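GCN5-related N-acetyltransferase (Brucella abortus, PDB 7N1L) probably transfers an acyl group, most likely acetyl from acetyl-CoA, to an amino group of its substrate, as other GNAT-family enzymes do. Local coordinates at residues G87-Y92 / D107-H112. Numbering follows the deposited sequence.
Sequences GFVIFY and DHIYVH
The antiparallel hairpin at the centre of the GNAT sheet, strands 84-96 and 101-111, is zipped here by Phe88 and Tyr110, a hydrogen-bonded pair. Phe88 N gives its hydrogen to Tyr110 O at 2.9 Å, and Tyr110 N returns one to Phe88 O at 3.1 Å. Farther along, Ile90 N reaches His108 O at 3.0 Å. At the next step the pairing widens locally: Ile90 O and Asp107 N lie 3.8 Å apart, with a water modelled between them, doubtfully close to Ile90 O. Tyr92 and Gln105 then resume the backbone bonding.

On the face carrying Phe88, Ile90, His108 and Tyr110, the Phe88 ring stands with CG between backbone N and carbonyl carbon (chi1 70°). That torsion tips it across to the other strand, where CE2 packs 3.6 Å from Tyr110 CB; the Tyr110 ring itself leads away. Ile90 CD1 meets His108 CB more loosely, at 4.1 Å. Farther toward the hairpin turn, Asp107 OD2 lies in the plane of the Tyr92 ring, at its edge, 3.4 Å from CE2, with ring and carboxylate planes 69° apart. A second water donates to this oxygen and is placed doubtfully close to Tyr92 OH, while Gln105 also bonds OD2 and Asn143 holds OD1. His108 ND1 is bonded to Tyr48 OH. On the opposite face, Val89 CB and Ile109 CG1 touch at 4.2 Å.

The two faces meet different layers. Phe88 packs on Leu44 and Leu45 of helix 38-52, its ring edge-to-face with Phe41, whereas Val89 and Ile109 lie on Leu124 and Ile125 of helix 120-129. Pro97 of the second subunit packs against Ile90 and His108, and strand 74-81 continues the sheet beside 87-92.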
loop_
_atom_site.group_PDB
_atom_site.type_symbol
_atom_site.label_atom_id
_atom_site.label_comp_id
_atom_site.label_asym_id
_atom_site.label_seq_id
_atom_site.Cartn_x
_atom_site.Cartn_y
_atom_site.Cartn_z
ATOM N N GLY A 87 4.962 21.723 -0.118
ATOM C CA GLY A 87 4.535 20.487 0.533
ATOM C C GLY A 87 4.032 19.457 -0.468
ATOM O O GLY A 87 3.784 19.778 -1.632
ATOM N N PHE A 88 3.953 18.192 -0.034
ATOM C CA PHE A 88 3.334 17.167 -0.876
ATOM C C PHE A 88 2.837 16.010 -0.022
ATOM O O PHE A 88 3.260 15.830 1.124
ATOM C CB PHE A 88 4.275 16.639 -1.970
ATOM C CG PHE A 88 5.420 15.797 -1.467
ATOM C CD1 PHE A 88 5.267 14.425 -1.253
ATOM C CD2 PHE A 88 6.671 16.356 -1.263
ATOM C CE1 PHE A 88 6.330 13.648 -0.832
ATOM C CE2 PHE A 88 7.736 15.584 -0.845
ATOM C CZ PHE A 88 7.563 14.220 -0.633
ATOM N N VAL A 89 1.913 15.235 -0.595
ATOM C CA VAL A 89 1.541 13.939 -0.038
ATOM C C VAL A 89 1.380 12.975 -1.205
ATOM O O VAL A 89 0.739 13.312 -2.209
ATOM C CB VAL A 89 0.268 13.988 0.842
ATOM C CG1 VAL A 89 -0.936 14.478 0.077
ATOM C CG2 VAL A 89 -0.013 12.617 1.431
ATOM N N ILE A 90 1.996 11.796 -1.082
ATOM C CA ILE A 90 1.932 10.720 -2.070
ATOM C C ILE A 90 0.932 9.681 -1.588
ATOM O O ILE A 90 1.018 9.218 -0.442
ATOM C CB ILE A 90 3.317 10.081 -2.278
ATOM C CG1 ILE A 90 4.320 11.117 -2.803
ATOM C CG2 ILE A 90 3.230 8.889 -3.245
ATOM C CD1 ILE A 90 5.782 10.634 -2.753
ATOM N N PHE A 91 -0.012 9.300 -2.453
ATOM C CA PHE A 91 -1.061 8.369 -2.054
ATOM C C PHE A 91 -1.388 7.396 -3.167
ATOM O O PHE A 91 -1.200 7.687 -4.351
ATOM C CB PHE A 91 -2.338 9.100 -1.650
ATOM C CG PHE A 91 -3.021 9.831 -2.765
ATOM C CD1 PHE A 91 -2.593 11.103 -3.144
ATOM C CD2 PHE A 91 -4.142 9.300 -3.385
ATOM C CE1 PHE A 91 -3.254 11.808 -4.156
ATOM C CE2 PHE A 91 -4.801 9.994 -4.395
ATOM C CZ PHE A 91 -4.355 11.246 -4.775
ATOM N N TYR A 92 -1.958 6.255 -2.765
ATOM C CA TYR A 92 -2.368 5.213 -3.688
ATOM C C TYR A 92 -3.867 5.015 -3.575
ATOM O O TYR A 92 -4.416 4.993 -2.473
ATOM C CB TYR A 92 -1.622 3.902 -3.413
ATOM C CG TYR A 92 -0.154 4.158 -3.217
ATOM C CD1 TYR A 92 0.611 4.670 -4.243
ATOM C CD2 TYR A 92 0.475 3.827 -2.046
ATOM C CE1 TYR A 92 1.942 4.940 -4.084
ATOM C CE2 TYR A 92 1.818 4.072 -1.883
ATOM C CZ TYR A 92 2.547 4.641 -2.912
ATOM O OH TYR A 92 3.907 4.884 -2.783
ATOM N N ASP A 107 1.871 6.838 2.342
ATOM C CA ASP A 107 3.126 6.428 2.952
ATOM C C ASP A 107 4.087 7.586 3.142
ATOM O O ASP A 107 5.120 7.411 3.789
ATOM C CB ASP A 107 3.809 5.341 2.097
ATOM C CG ASP A 107 3.012 4.019 2.047
ATOM O OD1 ASP A 107 2.146 3.784 2.894
ATOM O OD2 ASP A 107 3.228 3.230 1.119
ATOM N N HIS A 108 3.826 8.731 2.518
ATOM C CA HIS A 108 4.810 9.801 2.490
ATOM C C HIS A 108 4.119 11.151 2.496
ATOM O O HIS A 108 3.309 11.450 1.611
ATOM C CB HIS A 108 5.699 9.685 1.246
ATOM C CG HIS A 108 6.283 8.323 1.039
ATOM N ND1 HIS A 108 7.334 7.842 1.793
ATOM C CD2 HIS A 108 5.950 7.333 0.176
ATOM C CE1 HIS A 108 7.637 6.621 1.385
ATOM N NE2 HIS A 108 6.807 6.287 0.414
ATOM N N ILE A 109 4.507 11.984 3.454
ATOM C CA ILE A 109 4.047 13.358 3.541
ATOM C C ILE A 109 5.256 14.192 3.911
ATOM O O ILE A 109 6.175 13.705 4.577
ATOM C CB ILE A 109 2.901 13.519 4.558
ATOM C CG1 ILE A 109 2.234 14.886 4.398
ATOM C CG2 ILE A 109 3.379 13.206 6.005
ATOM C CD1 ILE A 109 0.827 14.925 4.945
ATOM N N TYR A 110 5.300 15.426 3.395
ATOM C CA TYR A 110 6.445 16.290 3.644
ATOM C C TYR A 110 6.062 17.747 3.425
ATOM O O TYR A 110 5.453 18.090 2.405
ATOM C CB TYR A 110 7.617 15.928 2.735
ATOM C CG TYR A 110 8.847 16.750 3.007
ATOM C CD1 TYR A 110 9.594 16.522 4.131
ATOM C CD2 TYR A 110 9.265 17.752 2.137
ATOM C CE1 TYR A 110 10.713 17.264 4.410
ATOM C CE2 TYR A 110 10.404 18.490 2.390
ATOM C CZ TYR A 110 11.123 18.233 3.537
ATOM O OH TYR A 110 12.249 18.946 3.863
ATOM N N VAL A 111 6.482 18.601 4.356
ATOM C CA VAL A 111 6.332 20.050 4.252
ATOM C C VAL A 111 7.716 20.671 4.363
ATOM O O VAL A 111 8.477 20.348 5.285
ATOM C CB VAL A 111 5.400 20.616 5.341
ATOM C CG1 VAL A 111 5.387 22.163 5.297
ATOM C CG2 VAL A 111 3.989 20.047 5.197
ATOM N N HIS A 112 8.024 21.578 3.436
ATOM C CA HIS A 112 9.285 22.312 3.458
ATOM C C HIS A 112 9.491 22.922 4.832
ATOM O O HIS A 112 8.547 23.408 5.449
ATOM C CB HIS A 112 9.229 23.395 2.389
ATOM C CG HIS A 112 10.473 24.201 2.252
ATOM N ND1 HIS A 112 10.869 25.130 3.189
ATOM C CD2 HIS A 112 11.374 24.274 1.245
ATOM C CE1 HIS A 112 11.985 25.711 2.787
ATOM N NE2 HIS A 112 12.304 25.222 1.603
HETATM O O HOH W 1 1.981 6.907 -0.422
HETATM O O HOH W 2 4.985 3.835 -0.862
#